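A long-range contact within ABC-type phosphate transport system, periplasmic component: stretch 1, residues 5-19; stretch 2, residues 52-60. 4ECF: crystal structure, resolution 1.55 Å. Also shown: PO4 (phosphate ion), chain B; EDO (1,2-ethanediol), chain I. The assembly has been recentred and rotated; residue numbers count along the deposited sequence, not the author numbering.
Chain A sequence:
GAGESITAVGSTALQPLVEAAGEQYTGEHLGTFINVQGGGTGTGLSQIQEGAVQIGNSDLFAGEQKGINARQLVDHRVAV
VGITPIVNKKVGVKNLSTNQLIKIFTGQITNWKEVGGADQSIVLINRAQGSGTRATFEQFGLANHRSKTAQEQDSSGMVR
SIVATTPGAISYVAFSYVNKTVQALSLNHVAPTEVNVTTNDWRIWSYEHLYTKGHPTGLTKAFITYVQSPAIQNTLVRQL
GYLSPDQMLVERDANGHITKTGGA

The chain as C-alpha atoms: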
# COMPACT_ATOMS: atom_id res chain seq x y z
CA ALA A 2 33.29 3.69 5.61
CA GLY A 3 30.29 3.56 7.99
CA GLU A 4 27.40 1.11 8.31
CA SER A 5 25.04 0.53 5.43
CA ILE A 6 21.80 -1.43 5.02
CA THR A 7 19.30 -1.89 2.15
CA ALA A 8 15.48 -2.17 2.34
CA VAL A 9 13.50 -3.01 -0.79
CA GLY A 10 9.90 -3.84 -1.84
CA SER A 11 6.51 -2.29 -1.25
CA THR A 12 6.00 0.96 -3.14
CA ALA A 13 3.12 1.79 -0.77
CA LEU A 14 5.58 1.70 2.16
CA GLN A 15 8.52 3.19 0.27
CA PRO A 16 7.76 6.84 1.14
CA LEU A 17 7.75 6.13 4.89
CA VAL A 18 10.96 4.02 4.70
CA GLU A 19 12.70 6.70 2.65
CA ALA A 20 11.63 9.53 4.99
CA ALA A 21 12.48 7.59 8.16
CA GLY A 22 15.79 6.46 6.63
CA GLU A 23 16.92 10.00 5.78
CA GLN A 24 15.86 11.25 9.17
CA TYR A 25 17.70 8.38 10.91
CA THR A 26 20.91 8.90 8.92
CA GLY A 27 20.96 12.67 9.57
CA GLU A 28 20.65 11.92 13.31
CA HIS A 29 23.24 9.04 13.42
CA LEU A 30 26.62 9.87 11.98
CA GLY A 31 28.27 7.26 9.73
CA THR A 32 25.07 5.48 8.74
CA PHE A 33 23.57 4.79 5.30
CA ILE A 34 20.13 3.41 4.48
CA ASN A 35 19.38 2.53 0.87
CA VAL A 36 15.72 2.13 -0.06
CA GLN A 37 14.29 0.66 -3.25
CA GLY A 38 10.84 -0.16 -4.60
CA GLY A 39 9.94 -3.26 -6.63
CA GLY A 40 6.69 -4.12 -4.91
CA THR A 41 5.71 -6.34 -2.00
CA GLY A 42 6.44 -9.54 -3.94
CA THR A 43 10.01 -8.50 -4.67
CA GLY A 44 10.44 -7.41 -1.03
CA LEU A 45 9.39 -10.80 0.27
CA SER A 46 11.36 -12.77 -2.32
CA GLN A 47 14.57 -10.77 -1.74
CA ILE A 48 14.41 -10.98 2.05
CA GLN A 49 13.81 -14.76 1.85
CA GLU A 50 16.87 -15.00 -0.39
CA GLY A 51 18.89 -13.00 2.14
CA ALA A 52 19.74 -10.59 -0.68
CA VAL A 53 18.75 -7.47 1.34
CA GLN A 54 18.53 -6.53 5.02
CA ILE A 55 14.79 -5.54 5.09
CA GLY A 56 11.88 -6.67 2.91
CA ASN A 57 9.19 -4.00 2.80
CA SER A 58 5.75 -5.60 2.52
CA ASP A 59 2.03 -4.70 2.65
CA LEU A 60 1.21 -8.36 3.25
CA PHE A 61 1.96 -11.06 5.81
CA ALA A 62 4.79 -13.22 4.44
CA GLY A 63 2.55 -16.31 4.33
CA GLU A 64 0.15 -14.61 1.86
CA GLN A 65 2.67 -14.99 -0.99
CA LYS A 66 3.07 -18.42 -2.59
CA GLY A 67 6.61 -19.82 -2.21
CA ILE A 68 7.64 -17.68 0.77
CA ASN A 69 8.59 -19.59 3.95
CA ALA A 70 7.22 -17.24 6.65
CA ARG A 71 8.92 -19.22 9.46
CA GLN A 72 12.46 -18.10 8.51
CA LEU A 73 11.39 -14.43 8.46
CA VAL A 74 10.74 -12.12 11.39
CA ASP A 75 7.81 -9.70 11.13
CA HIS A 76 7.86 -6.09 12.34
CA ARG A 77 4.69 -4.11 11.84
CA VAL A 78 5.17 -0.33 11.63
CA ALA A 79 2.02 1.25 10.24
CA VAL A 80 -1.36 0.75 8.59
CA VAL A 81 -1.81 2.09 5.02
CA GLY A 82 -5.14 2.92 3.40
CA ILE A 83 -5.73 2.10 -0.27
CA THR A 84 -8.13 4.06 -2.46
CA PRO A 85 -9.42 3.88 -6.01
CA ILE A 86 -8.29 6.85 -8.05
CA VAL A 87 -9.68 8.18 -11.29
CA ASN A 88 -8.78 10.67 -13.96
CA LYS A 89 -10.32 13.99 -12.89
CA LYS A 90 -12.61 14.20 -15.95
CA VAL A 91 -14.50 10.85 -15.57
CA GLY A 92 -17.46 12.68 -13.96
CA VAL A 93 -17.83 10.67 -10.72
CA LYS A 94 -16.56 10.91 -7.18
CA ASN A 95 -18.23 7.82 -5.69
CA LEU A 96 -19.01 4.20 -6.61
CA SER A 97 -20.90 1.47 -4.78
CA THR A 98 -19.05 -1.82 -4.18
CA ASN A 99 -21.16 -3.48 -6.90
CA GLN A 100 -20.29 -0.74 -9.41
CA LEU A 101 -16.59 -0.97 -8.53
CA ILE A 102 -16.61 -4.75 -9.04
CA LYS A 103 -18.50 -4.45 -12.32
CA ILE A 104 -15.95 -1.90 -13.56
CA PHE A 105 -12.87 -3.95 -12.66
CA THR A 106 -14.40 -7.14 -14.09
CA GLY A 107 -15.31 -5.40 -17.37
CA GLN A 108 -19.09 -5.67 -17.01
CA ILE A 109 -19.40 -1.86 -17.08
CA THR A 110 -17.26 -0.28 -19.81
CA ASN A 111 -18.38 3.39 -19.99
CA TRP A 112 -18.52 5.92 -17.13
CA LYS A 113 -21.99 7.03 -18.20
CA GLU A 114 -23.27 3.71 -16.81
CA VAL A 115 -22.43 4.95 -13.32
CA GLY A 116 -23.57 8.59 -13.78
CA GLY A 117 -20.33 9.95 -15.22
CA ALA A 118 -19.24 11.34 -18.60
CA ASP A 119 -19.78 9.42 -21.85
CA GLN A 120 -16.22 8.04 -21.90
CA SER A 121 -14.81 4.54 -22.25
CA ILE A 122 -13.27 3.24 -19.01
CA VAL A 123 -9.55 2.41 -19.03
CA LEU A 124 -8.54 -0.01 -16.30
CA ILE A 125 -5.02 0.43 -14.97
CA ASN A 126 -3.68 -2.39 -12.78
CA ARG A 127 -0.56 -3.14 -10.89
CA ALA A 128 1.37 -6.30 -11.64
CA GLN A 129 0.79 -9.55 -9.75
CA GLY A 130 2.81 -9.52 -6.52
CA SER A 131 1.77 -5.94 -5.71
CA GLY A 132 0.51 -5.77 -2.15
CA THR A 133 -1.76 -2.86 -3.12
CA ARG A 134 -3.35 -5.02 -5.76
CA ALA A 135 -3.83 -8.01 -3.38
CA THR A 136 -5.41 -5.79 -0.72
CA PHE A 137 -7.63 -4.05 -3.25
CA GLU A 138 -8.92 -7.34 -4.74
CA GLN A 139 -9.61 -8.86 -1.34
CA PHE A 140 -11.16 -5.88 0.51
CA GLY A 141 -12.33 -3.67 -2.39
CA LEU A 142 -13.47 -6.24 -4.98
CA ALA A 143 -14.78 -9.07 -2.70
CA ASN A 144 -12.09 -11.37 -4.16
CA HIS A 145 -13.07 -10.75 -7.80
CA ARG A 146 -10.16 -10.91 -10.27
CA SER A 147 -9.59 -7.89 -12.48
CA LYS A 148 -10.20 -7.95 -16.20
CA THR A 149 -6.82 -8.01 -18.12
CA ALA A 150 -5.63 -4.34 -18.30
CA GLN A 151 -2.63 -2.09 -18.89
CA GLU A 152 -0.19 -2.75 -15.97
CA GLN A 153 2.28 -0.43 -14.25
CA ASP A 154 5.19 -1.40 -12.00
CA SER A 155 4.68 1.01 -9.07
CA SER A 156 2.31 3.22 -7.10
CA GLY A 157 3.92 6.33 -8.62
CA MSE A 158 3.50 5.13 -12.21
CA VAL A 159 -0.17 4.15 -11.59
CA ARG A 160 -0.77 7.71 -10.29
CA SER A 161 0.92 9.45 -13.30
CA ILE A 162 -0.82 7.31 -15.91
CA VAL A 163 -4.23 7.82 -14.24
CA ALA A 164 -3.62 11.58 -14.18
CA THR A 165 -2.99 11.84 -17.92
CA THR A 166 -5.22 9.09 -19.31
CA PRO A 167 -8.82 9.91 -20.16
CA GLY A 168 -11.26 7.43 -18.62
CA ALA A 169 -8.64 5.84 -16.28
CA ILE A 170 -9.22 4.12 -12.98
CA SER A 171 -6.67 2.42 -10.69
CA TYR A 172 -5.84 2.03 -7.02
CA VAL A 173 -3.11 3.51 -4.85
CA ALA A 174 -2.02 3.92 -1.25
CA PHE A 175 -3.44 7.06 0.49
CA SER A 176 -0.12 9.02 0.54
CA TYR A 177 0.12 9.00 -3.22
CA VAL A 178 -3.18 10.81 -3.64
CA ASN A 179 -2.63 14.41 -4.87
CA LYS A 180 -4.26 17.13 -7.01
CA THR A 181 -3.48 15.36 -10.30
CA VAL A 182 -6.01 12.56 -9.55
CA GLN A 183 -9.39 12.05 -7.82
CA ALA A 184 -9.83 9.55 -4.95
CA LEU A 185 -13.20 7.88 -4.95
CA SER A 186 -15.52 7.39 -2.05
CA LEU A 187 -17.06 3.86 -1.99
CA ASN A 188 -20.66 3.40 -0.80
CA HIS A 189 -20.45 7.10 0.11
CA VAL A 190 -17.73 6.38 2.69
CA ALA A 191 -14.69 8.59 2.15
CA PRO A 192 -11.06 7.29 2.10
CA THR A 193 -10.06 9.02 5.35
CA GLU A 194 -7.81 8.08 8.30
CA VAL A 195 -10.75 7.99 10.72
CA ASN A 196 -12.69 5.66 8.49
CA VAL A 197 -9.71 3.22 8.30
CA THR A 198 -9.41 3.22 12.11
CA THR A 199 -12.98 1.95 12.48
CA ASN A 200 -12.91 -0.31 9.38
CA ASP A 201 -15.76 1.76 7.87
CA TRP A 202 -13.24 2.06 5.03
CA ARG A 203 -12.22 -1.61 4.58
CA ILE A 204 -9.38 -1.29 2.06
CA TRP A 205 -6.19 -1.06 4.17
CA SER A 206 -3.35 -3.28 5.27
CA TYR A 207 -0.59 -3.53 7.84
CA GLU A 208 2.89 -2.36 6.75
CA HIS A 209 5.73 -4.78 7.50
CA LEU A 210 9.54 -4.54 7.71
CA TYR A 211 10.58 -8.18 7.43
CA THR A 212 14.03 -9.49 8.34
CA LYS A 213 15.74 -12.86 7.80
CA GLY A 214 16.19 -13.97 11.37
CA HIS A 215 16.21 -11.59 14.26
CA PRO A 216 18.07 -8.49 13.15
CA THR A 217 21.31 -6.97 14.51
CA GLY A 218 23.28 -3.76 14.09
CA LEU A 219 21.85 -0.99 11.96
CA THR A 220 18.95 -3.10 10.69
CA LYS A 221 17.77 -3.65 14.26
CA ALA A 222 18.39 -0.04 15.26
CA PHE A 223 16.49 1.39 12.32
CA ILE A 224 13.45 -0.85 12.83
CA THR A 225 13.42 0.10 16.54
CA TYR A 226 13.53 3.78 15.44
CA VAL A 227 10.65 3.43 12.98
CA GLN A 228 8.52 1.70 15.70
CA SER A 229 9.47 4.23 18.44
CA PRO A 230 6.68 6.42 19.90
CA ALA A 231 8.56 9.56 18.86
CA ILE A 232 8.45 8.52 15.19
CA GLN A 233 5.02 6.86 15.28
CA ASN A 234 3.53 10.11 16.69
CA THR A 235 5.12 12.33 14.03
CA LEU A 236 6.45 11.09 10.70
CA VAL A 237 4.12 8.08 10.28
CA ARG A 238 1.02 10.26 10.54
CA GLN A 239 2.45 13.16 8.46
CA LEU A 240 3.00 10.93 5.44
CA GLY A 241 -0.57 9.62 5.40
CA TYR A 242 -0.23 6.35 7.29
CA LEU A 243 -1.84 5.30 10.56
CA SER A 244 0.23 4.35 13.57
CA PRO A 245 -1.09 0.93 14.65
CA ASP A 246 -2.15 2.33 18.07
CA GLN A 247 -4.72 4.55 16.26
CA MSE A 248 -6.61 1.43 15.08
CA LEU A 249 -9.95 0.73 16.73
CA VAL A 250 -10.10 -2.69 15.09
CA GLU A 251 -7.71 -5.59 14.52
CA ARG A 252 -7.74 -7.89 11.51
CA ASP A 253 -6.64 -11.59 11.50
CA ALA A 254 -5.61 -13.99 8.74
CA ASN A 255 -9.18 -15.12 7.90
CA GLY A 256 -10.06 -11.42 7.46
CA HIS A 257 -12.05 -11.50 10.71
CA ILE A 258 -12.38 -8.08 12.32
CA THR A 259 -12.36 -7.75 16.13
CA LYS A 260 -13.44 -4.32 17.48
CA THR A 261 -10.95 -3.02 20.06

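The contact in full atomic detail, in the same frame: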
# COMPACT_ATOMS: atom_id res chain seq x y z
N SER A 5 26.06 0.43 6.45
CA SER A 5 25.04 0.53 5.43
C SER A 5 24.08 -0.65 5.50
O SER A 5 24.47 -1.78 5.81
CB SER A 5 25.65 0.54 4.03
OG SER A 5 26.55 1.62 3.88
N ILE A 6 22.82 -0.38 5.21
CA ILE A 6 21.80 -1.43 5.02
C ILE A 6 20.92 -1.05 3.81
O ILE A 6 20.88 0.11 3.40
CB ILE A 6 20.89 -1.67 6.25
CG1 ILE A 6 20.00 -0.41 6.51
CG2 ILE A 6 21.71 -2.14 7.47
CD1 ILE A 6 18.94 -0.60 7.63
N THR A 7 20.20 -2.05 3.28
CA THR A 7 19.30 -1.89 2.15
C THR A 7 17.94 -2.54 2.44
O THR A 7 17.85 -3.69 2.91
CB THR A 7 19.92 -2.45 0.89
OG1 THR A 7 21.16 -1.76 0.60
CG2 THR A 7 19.00 -2.32 -0.32
N ALA A 8 16.88 -1.75 2.22
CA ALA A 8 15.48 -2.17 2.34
C ALA A 8 14.83 -2.03 0.97
O ALA A 8 15.00 -1.00 0.31
CB ALA A 8 14.77 -1.28 3.33
N VAL A 9 14.15 -3.07 0.51
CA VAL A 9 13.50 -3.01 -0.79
C VAL A 9 12.07 -3.59 -0.72
O VAL A 9 11.75 -4.35 0.19
CB VAL A 9 14.25 -3.78 -1.89
CG1 VAL A 9 15.75 -3.44 -1.88
CG2 VAL A 9 14.01 -5.26 -1.80
N GLY A 10 11.22 -3.20 -1.67
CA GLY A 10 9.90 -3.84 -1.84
C GLY A 10 8.75 -2.87 -1.99
O GLY A 10 8.73 -2.07 -2.92
N SER A 11 7.74 -3.06 -1.16
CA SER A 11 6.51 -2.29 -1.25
C SER A 11 6.66 -0.84 -1.65
O SER A 11 7.34 -0.06 -0.95
CB SER A 11 5.79 -2.36 0.07
OG SER A 11 4.77 -1.37 0.12
N THR A 12 6.05 -0.45 -2.76
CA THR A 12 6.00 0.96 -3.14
C THR A 12 5.00 1.77 -2.31
O THR A 12 5.18 2.98 -2.13
CB THR A 12 5.75 1.15 -4.67
OG1 THR A 12 4.42 0.77 -5.00
CG2 THR A 12 6.75 0.31 -5.46
N ALA A 13 4.01 1.11 -1.72
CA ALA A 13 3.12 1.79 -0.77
C ALA A 13 3.86 2.26 0.49
O ALA A 13 3.55 3.32 1.06
CB ALA A 13 1.96 0.90 -0.38
N LEU A 14 4.86 1.48 0.92
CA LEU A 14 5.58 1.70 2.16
C LEU A 14 6.87 2.53 1.91
O LEU A 14 7.41 3.17 2.81
CB LEU A 14 5.93 0.34 2.75
CG LEU A 14 6.54 0.27 4.15
CD1 LEU A 14 5.94 1.24 5.17
CD2 LEU A 14 6.54 -1.19 4.61
N GLN A 15 7.28 2.57 0.65
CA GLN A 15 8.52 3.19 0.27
C GLN A 15 8.64 4.63 0.79
O GLN A 15 9.71 5.03 1.29
CB GLN A 15 8.67 3.14 -1.24
CG GLN A 15 10.05 3.57 -1.72
CD GLN A 15 10.24 3.38 -3.21
OE1 GLN A 15 9.44 2.72 -3.88
NE2 GLN A 15 11.34 3.94 -3.73
N PRO A 16 7.58 5.44 0.69
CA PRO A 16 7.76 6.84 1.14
C PRO A 16 8.09 6.94 2.63
O PRO A 16 8.90 7.80 3.04
CB PRO A 16 6.39 7.49 0.83
CG PRO A 16 5.79 6.62 -0.25
CD PRO A 16 6.27 5.24 0.04
N LEU A 17 7.46 6.11 3.44
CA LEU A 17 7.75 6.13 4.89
C LEU A 17 9.20 5.63 5.18
O LEU A 17 9.93 6.21 6.02
CB LEU A 17 6.75 5.28 5.67
CG LEU A 17 7.00 5.10 7.16
CD1 LEU A 17 7.09 6.47 7.86
CD2 LEU A 17 5.90 4.22 7.79
N VAL A 18 9.61 4.57 4.51
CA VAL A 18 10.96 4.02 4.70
C VAL A 18 12.03 5.02 4.24
O VAL A 18 13.03 5.23 4.90
CB VAL A 18 11.12 2.59 4.11
CG1 VAL A 18 12.53 2.10 4.39
CG2 VAL A 18 10.07 1.65 4.72
N GLU A 19 11.79 5.69 3.13
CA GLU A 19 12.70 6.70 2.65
C GLU A 19 12.79 7.89 3.62
O GLU A 19 13.86 8.42 3.91
CB GLU A 19 12.29 7.20 1.26
CG GLU A 19 12.55 6.18 0.20
CD GLU A 19 12.16 6.63 -1.18
OE1 GLU A 19 11.30 7.54 -1.27
OE2 GLU A 19 12.69 6.05 -2.15
N ALA A 52 19.07 -11.47 0.26
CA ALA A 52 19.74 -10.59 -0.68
C ALA A 52 19.70 -9.11 -0.27
O ALA A 52 20.41 -8.28 -0.86
CB ALA A 52 19.15 -10.77 -2.07
N VAL A 53 18.90 -8.82 0.77
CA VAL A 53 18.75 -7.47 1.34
C VAL A 53 18.63 -7.61 2.85
O VAL A 53 18.51 -8.72 3.35
CB VAL A 53 17.45 -6.78 0.82
CG1 VAL A 53 17.46 -6.54 -0.71
CG2 VAL A 53 16.19 -7.57 1.20
N GLN A 54 18.66 -6.49 3.56
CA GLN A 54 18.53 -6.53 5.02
C GLN A 54 17.06 -6.49 5.48
O GLN A 54 16.73 -6.97 6.54
CB GLN A 54 19.32 -5.40 5.64
CG GLN A 54 20.84 -5.65 5.65
CD GLN A 54 21.42 -5.64 4.25
OE1 GLN A 54 21.24 -4.69 3.50
NE2 GLN A 54 22.07 -6.75 3.86
N ILE A 55 16.23 -5.74 4.76
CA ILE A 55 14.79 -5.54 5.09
C ILE A 55 13.96 -5.72 3.83
O ILE A 55 14.27 -5.14 2.80
CB ILE A 55 14.53 -4.13 5.67
CG1 ILE A 55 15.30 -3.96 6.96
CG2 ILE A 55 13.02 -3.93 5.88
CD1 ILE A 55 15.16 -2.59 7.61
N GLY A 56 12.90 -6.54 3.94
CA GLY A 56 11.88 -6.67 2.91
C GLY A 56 10.67 -5.88 3.32
O GLY A 56 10.06 -6.12 4.38
N ASN A 57 10.33 -4.88 2.54
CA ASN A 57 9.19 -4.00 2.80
C ASN A 57 7.95 -4.63 2.18
O ASN A 57 7.94 -4.86 0.96
CB ASN A 57 9.45 -2.64 2.15
CG ASN A 57 10.65 -1.88 2.73
OD1 ASN A 57 11.16 -2.18 3.83
ND2 ASN A 57 11.11 -0.91 1.97
N SER A 58 6.91 -4.85 2.98
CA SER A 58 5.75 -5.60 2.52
C SER A 58 4.44 -5.02 3.07
O SER A 58 4.34 -4.68 4.26
CB SER A 58 5.87 -7.04 2.96
OG SER A 58 4.74 -7.85 2.61
N ASP A 59 3.42 -4.99 2.22
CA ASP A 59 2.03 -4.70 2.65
C ASP A 59 1.27 -5.91 3.09
O ASP A 59 0.10 -5.79 3.51
CB ASP A 59 1.20 -4.04 1.50
CG ASP A 59 1.96 -2.99 0.76
OD1 ASP A 59 2.62 -2.15 1.38
OD2 ASP A 59 1.83 -2.97 -0.50
N LEU A 60 1.87 -7.09 2.96
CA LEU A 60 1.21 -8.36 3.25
C LEU A 60 1.97 -9.15 4.32
O LEU A 60 3.20 -9.02 4.48
CB LEU A 60 1.10 -9.22 1.98
CG LEU A 60 0.42 -8.57 0.78
CD1 LEU A 60 0.46 -9.52 -0.43
CD2 LEU A 60 -1.02 -8.11 1.11
P PO4 B . 3.07 -2.48 -3.53
O1 PO4 B . 1.71 -2.38 -4.20
O2 PO4 B . 3.42 -3.86 -3.10
O3 PO4 B . 4.16 -1.87 -4.36
O4 PO4 B . 3.04 -1.57 -2.21
C1 EDO I . 9.01 6.87 -4.47
O1 EDO I . 8.02 7.37 -5.38
C2 EDO I . 8.42 6.77 -3.08
O2 EDO I . 8.80 7.89 -2.27
O HOH W 1 10.14 0.02 -0.46

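Strand 5-10 and strand 55-58 run side by side as parallel neighbours in a sheet. Their N-to-C directions differ by 29°, their axes approach to 4.6 Å, and the contact buries 706 Å² summed over both sides. Register follows from the nearest CA pairs: A8 lies 4.4 Å from I55 (CA to CA), and G10 lies 4.7 Å from N57 (CA to CA).

The contact opens at I6, whose CD1 meets I55 CD1 at 4.3 Å, a loose apolar touch. At T7 the ladder of hydrogen bonds begins. T7 O accepts from two successive amides, Q54 N at 3.0 Å and I55 N at 3.2 Å, while T7 N donates to the side-chain oxygen Q54 OE1 at 2.8 Å. Q54, lying just before its strand begins, thus offers its side chain where a strand residue would offer a backbone carbonyl.

A8 and I55 place their side chains on the same face of the sheet, and A8 CB packs on I55 CB at 3.7 Å. The A8 CA to I55 O distance of 3.2 Å, with 148° at the hydrogen, marks a CA-H...O contact beside the conventional bonds. V9 then bonds through both backbone groups: V9 N donates to I55 O (3.1 Å, 157°), and V9 O accepts from N57 N (2.8 Å, 175°). This alternation, one residue bonding to the partners before and after its register mate G56, is the signature of a parallel ladder. On the face opposite A8 and I55, V9 CG1 meets V53 CG1 at 3.7 Å.

G10 has phi/psi of 133/-127, a conformation that calls for glycine; an ideal CB would also lie 2.3 Å from N57 O, a clash. The last rung follows, S11 N to N57 O at 2.8 Å and 174°. A water links the same two residues, donating to S11 O (2.8 Å) and accepting from N57 ND2 (2.8 Å). N57 is the residue most covered by the other stretch, yet its OD1 is buried without a polar partner.

S11 OG lies 2.6 Å from D59 OD1 and 2.9 Å from phosphate O4; which of them receives its proton is left open. L14 N donates to S11 OG at 3.0 Å, tying the turn together. The phosphate also accepts from T12 N (to O3, 2.9 Å), T12 OG1 (to O3, 2.7 Å) and A13 N (to O4, 2.9 Å), while D59 OD2 approaches its O4 to 2.5 Å. Beyond this site, L14 CD2 reaches N57 CB at 4.1 Å, and from the helix V18 CG2 approaches N57 ND2 at 3.9 Å.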